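Long-range contacts in hypothetical protein (Bacteroides caccae, PDB 4M8R), which is of unknown function but combines an N-terminal Ig-like domain with a WD40-like domain of the beta-propeller class: residues 197-208 and 257-268; 144-152 and 179-187. All blocks are in the same frame, centred on the assembly; numbering follows the deposited sequence.

Contact 1: 197-208 and 257-268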
# COMPACT_ATOMS: atom_id res chain seq x y z
N LEU A 197 7.17 32.44 -12.00
CA LEU A 197 6.28 33.26 -11.19
C LEU A 197 6.25 32.83 -9.73
O LEU A 197 6.24 33.67 -8.84
CB LEU A 197 4.84 33.17 -11.70
CG LEU A 197 4.41 33.99 -12.90
CD1 LEU A 197 2.91 33.85 -13.07
CD2 LEU A 197 4.79 35.46 -12.73
N ALA A 198 6.19 31.52 -9.50
CA ALA A 198 5.97 30.99 -8.15
C ALA A 198 6.15 29.49 -8.09
O ALA A 198 5.93 28.79 -9.07
CB ALA A 198 4.56 31.33 -7.68
N LEU A 199 6.58 29.00 -6.93
CA LEU A 199 6.47 27.59 -6.62
C LEU A 199 5.07 27.35 -6.09
O LEU A 199 4.44 28.26 -5.54
CB LEU A 199 7.48 27.19 -5.55
CG LEU A 199 8.95 27.28 -5.94
CD1 LEU A 199 9.81 26.79 -4.78
CD2 LEU A 199 9.24 26.48 -7.20
N VAL A 200 4.58 26.13 -6.26
CA VAL A 200 3.25 25.78 -5.79
C VAL A 200 3.34 24.49 -4.98
O VAL A 200 3.80 23.46 -5.48
CB VAL A 200 2.27 25.60 -6.96
CG1 VAL A 200 0.86 25.40 -6.44
CG2 VAL A 200 2.32 26.82 -7.88
N ILE A 201 2.88 24.56 -3.74
CA ILE A 201 2.92 23.42 -2.84
C ILE A 201 1.51 22.92 -2.54
O ILE A 201 0.53 23.55 -2.94
CB ILE A 201 3.65 23.77 -1.54
CG1 ILE A 201 3.01 24.97 -0.84
CG2 ILE A 201 5.12 24.07 -1.84
CD1 ILE A 201 3.59 25.22 0.53
N GLY A 202 1.42 21.79 -1.85
CA GLY A 202 0.13 21.25 -1.42
C GLY A 202 -0.49 20.19 -2.30
O GLY A 202 -1.59 19.72 -2.02
N SER A 203 0.19 19.79 -3.38
CA SER A 203 -0.37 18.75 -4.26
C SER A 203 -0.44 17.41 -3.55
O SER A 203 -1.36 16.63 -3.79
CB SER A 203 0.45 18.60 -5.55
OG SER A 203 1.76 18.13 -5.28
N GLY A 204 0.52 17.16 -2.67
CA GLY A 204 0.57 15.90 -1.93
C GLY A 204 1.99 15.39 -1.83
O GLY A 204 2.50 15.17 -0.73
N ASN A 205 2.64 15.22 -2.98
CA ASN A 205 4.01 14.72 -3.00
C ASN A 205 4.84 15.28 -4.16
O ASN A 205 5.75 14.61 -4.66
CB ASN A 205 4.01 13.19 -3.02
CG ASN A 205 5.16 12.59 -2.22
OD1 ASN A 205 5.24 12.78 -1.01
ND2 ASN A 205 6.05 11.88 -2.90
N ASP A 206 4.55 16.51 -4.56
CA ASP A 206 5.27 17.16 -5.66
C ASP A 206 5.33 18.66 -5.43
O ASP A 206 4.44 19.23 -4.80
CB ASP A 206 4.60 16.88 -7.01
CG ASP A 206 4.60 15.40 -7.37
OD1 ASP A 206 3.65 14.68 -6.96
OD2 ASP A 206 5.53 14.95 -8.08
N ILE A 207 6.39 19.29 -5.92
CA ILE A 207 6.48 20.74 -5.97
C ILE A 207 6.29 21.15 -7.41
O ILE A 207 6.99 20.66 -8.30
CB ILE A 207 7.86 21.28 -5.52
CG1 ILE A 207 8.28 20.70 -4.17
CG2 ILE A 207 7.84 22.80 -5.48
CD1 ILE A 207 7.43 21.12 -3.00
N ALA A 208 5.33 22.03 -7.65
CA ALA A 208 5.07 22.54 -8.99
C ALA A 208 5.64 23.94 -9.12
O ALA A 208 6.05 24.55 -8.14
CB ALA A 208 3.58 22.55 -9.27
N PHE A 257 5.09 38.55 -8.26
CA PHE A 257 4.77 37.22 -7.76
C PHE A 257 6.00 36.52 -7.19
O PHE A 257 7.14 36.93 -7.43
CB PHE A 257 4.23 36.35 -8.90
CG PHE A 257 3.03 36.92 -9.59
CD1 PHE A 257 3.16 37.95 -10.51
CD2 PHE A 257 1.76 36.41 -9.33
CE1 PHE A 257 2.06 38.47 -11.15
CE2 PHE A 257 0.65 36.93 -9.98
CZ PHE A 257 0.80 37.96 -10.89
N GLY A 258 5.75 35.45 -6.43
CA GLY A 258 6.82 34.55 -5.99
C GLY A 258 7.39 34.80 -4.61
O GLY A 258 8.28 34.08 -4.18
N ASP A 259 6.89 35.82 -3.91
CA ASP A 259 7.35 36.08 -2.54
C ASP A 259 6.87 34.99 -1.59
O ASP A 259 7.54 34.67 -0.61
CB ASP A 259 6.90 37.46 -2.07
CG ASP A 259 7.60 38.58 -2.82
OD1 ASP A 259 8.84 38.50 -2.97
OD2 ASP A 259 6.92 39.53 -3.25
N TYR A 260 5.70 34.43 -1.89
CA TYR A 260 5.16 33.32 -1.12
C TYR A 260 4.73 32.18 -2.04
O TYR A 260 4.32 32.42 -3.17
CB TYR A 260 3.97 33.78 -0.28
CG TYR A 260 4.36 34.81 0.75
CD1 TYR A 260 4.92 34.43 1.97
CD2 TYR A 260 4.18 36.18 0.50
CE1 TYR A 260 5.29 35.38 2.91
CE2 TYR A 260 4.55 37.12 1.44
CZ TYR A 260 5.10 36.72 2.64
OH TYR A 260 5.46 37.66 3.57
N PRO A 261 4.85 30.93 -1.56
CA PRO A 261 4.42 29.81 -2.39
C PRO A 261 2.91 29.81 -2.64
O PRO A 261 2.12 30.16 -1.76
CB PRO A 261 4.82 28.58 -1.57
CG PRO A 261 5.13 29.06 -0.20
CD PRO A 261 5.50 30.51 -0.31
N GLY A 262 2.53 29.43 -3.85
CA GLY A 262 1.14 29.19 -4.17
C GLY A 262 0.69 27.89 -3.53
O GLY A 262 1.51 27.08 -3.08
N VAL A 263 -0.62 27.68 -3.49
CA VAL A 263 -1.19 26.51 -2.83
C VAL A 263 -2.27 25.89 -3.70
O VAL A 263 -3.16 26.58 -4.19
CB VAL A 263 -1.78 26.89 -1.47
CG1 VAL A 263 -2.64 25.77 -0.91
CG2 VAL A 263 -0.67 27.25 -0.49
N PHE A 264 -2.17 24.58 -3.90
CA PHE A 264 -3.20 23.82 -4.61
C PHE A 264 -4.42 23.66 -3.71
O PHE A 264 -4.30 23.21 -2.57
CB PHE A 264 -2.72 22.41 -4.98
CG PHE A 264 -1.89 22.35 -6.23
CD1 PHE A 264 -2.47 22.51 -7.47
CD2 PHE A 264 -0.52 22.08 -6.17
CE1 PHE A 264 -1.72 22.43 -8.63
CE2 PHE A 264 0.24 22.00 -7.32
CZ PHE A 264 -0.36 22.18 -8.56
N MSE A 265 -5.58 23.99 -4.24
CA MSE A 265 -6.84 23.62 -3.59
C MSE A 265 -7.00 22.13 -3.68
O MSE A 265 -6.30 21.48 -4.47
CB MSE A 265 -7.96 24.33 -4.31
CG MSE A 265 -9.22 24.35 -3.47
SE MSE A 265 -10.49 25.60 -4.29
CE MSE A 265 -9.40 27.23 -4.42
N GLN A 266 -7.90 21.56 -2.88
CA GLN A 266 -8.16 20.12 -2.95
C GLN A 266 -8.64 19.77 -4.37
O GLN A 266 -9.43 20.51 -4.96
CB GLN A 266 -9.19 19.67 -1.91
CG GLN A 266 -9.32 18.14 -1.77
CD GLN A 266 -10.34 17.71 -0.74
OE1 GLN A 266 -10.06 17.70 0.46
NE2 GLN A 266 -11.53 17.32 -1.20
N GLY A 267 -8.12 18.67 -4.90
CA GLY A 267 -8.35 18.29 -6.30
C GLY A 267 -7.25 18.75 -7.24
O GLY A 267 -7.14 18.26 -8.36
N ASN A 268 -6.44 19.72 -6.78
CA ASN A 268 -5.27 20.20 -7.51
C ASN A 268 -5.57 20.82 -8.87
O ASN A 268 -4.76 20.73 -9.79
CB ASN A 268 -4.22 19.09 -7.64
CG ASN A 268 -3.70 18.61 -6.29
OD1 ASN A 268 -3.97 19.21 -5.25
ND2 ASN A 268 -2.94 17.52 -6.30
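V200 holds CG1 anti to its backbone N (chi1 -173°) and F264 keeps CG anti to its own carbonyl carbon (chi1 -82°), which brings the two side chains together at about a right angle. V200 CG1 sits over one face of the F264 ring, 3.8 Å from the centroid, as a CH-pi contact offset toward the rim. A208 CB touches the edge of the same ring, 3.9 Å from F264 CE2. S203 CB also packs against it. F57 of the second subunit meets this ring too, so the contact reaches the assembly interface.

The backbones of 198-201 and 262-264 run parallel, consistent with the innermost strands of two neighbouring propeller blades pairing. G262 N donates to L199 O at 2.8 Å. I201 N donates to G262 O at 2.9 Å. F264 N donates to I201 O at 3.0 Å. I201 CG1 lies on the other side of the sheet from V200, near P261 CB and V263 CG2. G262 has no side chain, and a CB there would sit tight against V200 CG2.

Beyond the strands, N268 ND2 donates at 3.1 Å to a lone pair of S203 O, which lies close to the plane of the N268 amide. N268 OD1 accepts from K325 NZ, which also bonds G202 O and F264 O. The carbonyls of G202, S203 and F264 are thus met by the N268 amide and K325, beside a mostly buried parallel pairing whose side chains are largely apolar.

Contact 2: 144-152 and 179-187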
# COMPACT_ATOMS: atom_id res chain seq x y z
N TRP A 144 23.75 26.53 7.26
CA TRP A 144 24.15 26.31 5.86
C TRP A 144 24.35 27.65 5.16
O TRP A 144 23.54 28.57 5.30
CB TRP A 144 23.09 25.50 5.10
CG TRP A 144 23.01 24.07 5.51
CD1 TRP A 144 23.57 23.01 4.88
CD2 TRP A 144 22.31 23.54 6.64
NE1 TRP A 144 23.26 21.84 5.54
CE2 TRP A 144 22.49 22.14 6.63
CE3 TRP A 144 21.54 24.12 7.67
CZ2 TRP A 144 21.94 21.31 7.60
CZ3 TRP A 144 21.00 23.29 8.64
CH2 TRP A 144 21.20 21.90 8.60
N ASP A 145 25.43 27.75 4.39
CA ASP A 145 25.80 28.99 3.72
C ASP A 145 24.91 29.22 2.50
O ASP A 145 24.79 28.34 1.65
CB ASP A 145 27.28 28.95 3.31
CG ASP A 145 27.72 30.19 2.56
OD1 ASP A 145 27.12 31.27 2.73
OD2 ASP A 145 28.70 30.06 1.79
N MSE A 146 24.31 30.40 2.42
CA MSE A 146 23.33 30.71 1.38
C MSE A 146 23.85 31.76 0.44
O MSE A 146 23.07 32.38 -0.29
CB MSE A 146 22.08 31.21 2.10
CG MSE A 146 20.80 30.85 1.36
SE MSE A 146 19.26 31.77 2.18
CE MSE A 146 19.75 33.64 1.83
N SER A 147 25.17 31.96 0.41
CA SER A 147 25.77 33.09 -0.31
C SER A 147 25.86 32.90 -1.82
O SER A 147 26.03 33.87 -2.56
CB SER A 147 27.16 33.41 0.26
OG SER A 147 28.03 32.30 0.12
N ALA A 148 25.76 31.66 -2.29
CA ALA A 148 25.69 31.39 -3.73
C ALA A 148 24.36 31.88 -4.31
O ALA A 148 24.31 32.30 -5.47
CB ALA A 148 25.87 29.90 -4.00
N HIS A 149 23.30 31.82 -3.51
CA HIS A 149 21.99 32.37 -3.90
C HIS A 149 21.41 33.17 -2.73
O HIS A 149 20.46 32.72 -2.08
CB HIS A 149 21.04 31.24 -4.33
CG HIS A 149 21.49 30.50 -5.54
ND1 HIS A 149 21.52 31.08 -6.80
CD2 HIS A 149 21.94 29.23 -5.70
CE1 HIS A 149 21.97 30.19 -7.67
NE2 HIS A 149 22.23 29.07 -7.03
N PRO A 150 21.97 34.36 -2.47
CA PRO A 150 21.55 35.15 -1.30
C PRO A 150 20.11 35.63 -1.37
O PRO A 150 19.54 35.99 -0.34
CB PRO A 150 22.52 36.34 -1.32
CG PRO A 150 22.94 36.47 -2.74
CD PRO A 150 22.94 35.08 -3.31
N ASP A 151 19.53 35.63 -2.56
CA ASP A 151 18.14 36.06 -2.77
C ASP A 151 17.14 34.90 -2.67
O ASP A 151 15.98 35.06 -3.08
CB ASP A 151 18.02 36.75 -4.15
CG ASP A 151 18.47 35.85 -5.31
OD1 ASP A 151 19.39 35.02 -5.12
OD2 ASP A 151 17.91 36.00 -6.41
N PHE A 152 17.57 33.76 -2.12
CA PHE A 152 16.74 32.56 -2.01
C PHE A 152 15.40 32.92 -1.37
O PHE A 152 15.35 33.55 -0.33
CB PHE A 152 17.46 31.49 -1.19
CG PHE A 152 16.96 30.08 -1.40
CD1 PHE A 152 16.64 29.60 -2.66
CD2 PHE A 152 16.86 29.21 -0.32
CE1 PHE A 152 16.20 28.30 -2.84
CE2 PHE A 152 16.43 27.90 -0.50
CZ PHE A 152 16.10 27.45 -1.76
N LEU A 179 18.43 23.16 -2.28
CA LEU A 179 19.60 23.15 -1.40
C LEU A 179 19.62 21.85 -0.63
O LEU A 179 18.72 21.59 0.15
CB LEU A 179 19.55 24.33 -0.42
CG LEU A 179 20.60 24.26 0.69
CD1 LEU A 179 22.01 24.35 0.10
CD2 LEU A 179 20.37 25.37 1.70
N ASP A 180 20.66 21.05 -0.84
CA ASP A 180 20.79 19.73 -0.22
C ASP A 180 21.46 19.87 1.14
O ASP A 180 22.59 20.32 1.23
CB ASP A 180 21.62 18.81 -1.13
CG ASP A 180 21.71 17.37 -0.63
OD1 ASP A 180 21.65 17.14 0.60
OD2 ASP A 180 21.84 16.46 -1.47
N PHE A 181 20.75 19.48 2.21
CA PHE A 181 21.31 19.59 3.56
C PHE A 181 22.54 18.71 3.80
O PHE A 181 23.41 19.09 4.57
CB PHE A 181 20.26 19.25 4.64
CG PHE A 181 19.21 20.32 4.86
CD1 PHE A 181 19.50 21.67 4.74
CD2 PHE A 181 17.93 19.95 5.27
CE1 PHE A 181 18.52 22.63 4.96
CE2 PHE A 181 16.96 20.91 5.50
CZ PHE A 181 17.25 22.25 5.35
N CYS A 182 22.61 17.56 3.14
CA CYS A 182 23.75 16.65 3.28
C CYS A 182 25.08 17.29 2.85
O CYS A 182 26.09 17.11 3.52
CB CYS A 182 23.55 15.38 2.45
SG CYS A 182 22.13 14.37 2.92
N THR A 183 25.06 18.01 1.74
CA THR A 183 26.28 18.56 1.13
C THR A 183 26.38 20.08 1.16
O THR A 183 27.46 20.62 0.99
CB THR A 183 26.39 18.14 -0.34
OG1 THR A 183 25.21 18.56 -1.05
CG2 THR A 183 26.54 16.63 -0.45
N GLY A 184 25.25 20.76 1.37
CA GLY A 184 25.22 22.22 1.27
C GLY A 184 25.31 22.72 -0.17
O GLY A 184 25.48 23.92 -0.40
N GLU A 185 25.15 21.82 -1.13
CA GLU A 185 25.24 22.16 -2.55
C GLU A 185 23.87 22.49 -3.14
O GLU A 185 22.84 22.00 -2.68
CB GLU A 185 25.87 21.02 -3.34
CG GLU A 185 27.39 20.95 -3.21
CD GLU A 185 27.99 19.74 -3.92
OE1 GLU A 185 27.22 18.86 -4.36
OE2 GLU A 185 29.23 19.68 -4.03
N TRP A 186 23.90 23.32 -4.18
CA TRP A 186 22.69 23.77 -4.87
C TRP A 186 22.49 22.98 -6.16
O TRP A 186 23.44 22.77 -6.91
CB TRP A 186 22.82 25.25 -5.21
CG TRP A 186 22.94 26.12 -4.01
CD1 TRP A 186 24.08 26.51 -3.39
CD2 TRP A 186 21.86 26.72 -3.28
NE1 TRP A 186 23.79 27.32 -2.31
CE2 TRP A 186 22.42 27.46 -2.23
CE3 TRP A 186 20.46 26.70 -3.42
CZ2 TRP A 186 21.65 28.17 -1.32
CZ3 TRP A 186 19.70 27.41 -2.52
CH2 TRP A 186 20.29 28.13 -1.48
N LYS A 187 21.25 22.56 -6.41
CA LYS A 187 20.91 21.85 -7.64
C LYS A 187 19.81 22.59 -8.37
O LYS A 187 18.77 22.88 -7.79
CB LYS A 187 20.40 20.44 -7.32
CG LYS A 187 21.32 19.60 -6.45
CD LYS A 187 22.66 19.32 -7.11
CE LYS A 187 23.47 18.33 -6.28
NZ LYS A 187 24.91 18.37 -6.66
O HOH W 1 26.08 28.91 -0.90
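One water joins W186 to the chain around D145 and A148. It accepts from W186 NE1 at 3.1 Å and from A148 N, and it donates to D145 O. It lies in the plane of the indole, at its edge.

Side chains meet both faces and part of the edge of the W186 indole. H149 turns its edge to one face, with H149 CD2 3.5 Å from W186 CD2 and the planes at 79°. L179 CD1 covers the opposite face. The far edge of the six-membered ring points into the face of F152, where W186 CZ3 is 3.6 Å from F152 CE1 and the planes stand at 84°. With CG anti to the backbone N (chi1 -159°), F152 is carried to the W186 side. M146 CG touches the indole edge at W186 CZ2. An alanine in place of W186 would lose both edge-to-face pairs and is likely to leave the H149 and F152 rings loosely held and the water with one partner fewer.

A second tryptophan works differently. W144 NE1 donates to F181 O at 2.9 Å, on a lone pair of the carbonyl. F181 CD1 sits over the centre of the W144 ring, 3.6 Å from W144 CE2. Y120 stacks on the F181 ring. The indole carbons join strand 143-145 and the following loop to the hairpin of strands 173-180 and 186-188. Both indole N-H groups are satisfied, one directly and one through water.

Both contacts lie in the WD40-like domain, with centres about 21 Å apart and nearest atoms about 7 Å apart, so they do not touch. They come in series along the chain: contact 2 closes before contact 1 opens. Strand 186-188, the edge of one four-stranded antiparallel sheet, is followed directly by strand 196-201 of the next sheet. Contact 2 joins the sheet of 143-145 to that of 173-180 and 186-188, largely through side chains. V156, from strand 153-156 of the latter sheet, packs on L199, I201 and P261 of contact 1. Contact 1 probably joins two blade-like, four-stranded halves of one mixed sheet through backbone bonds. Successive blades linked in this way are consistent with a beta-propeller.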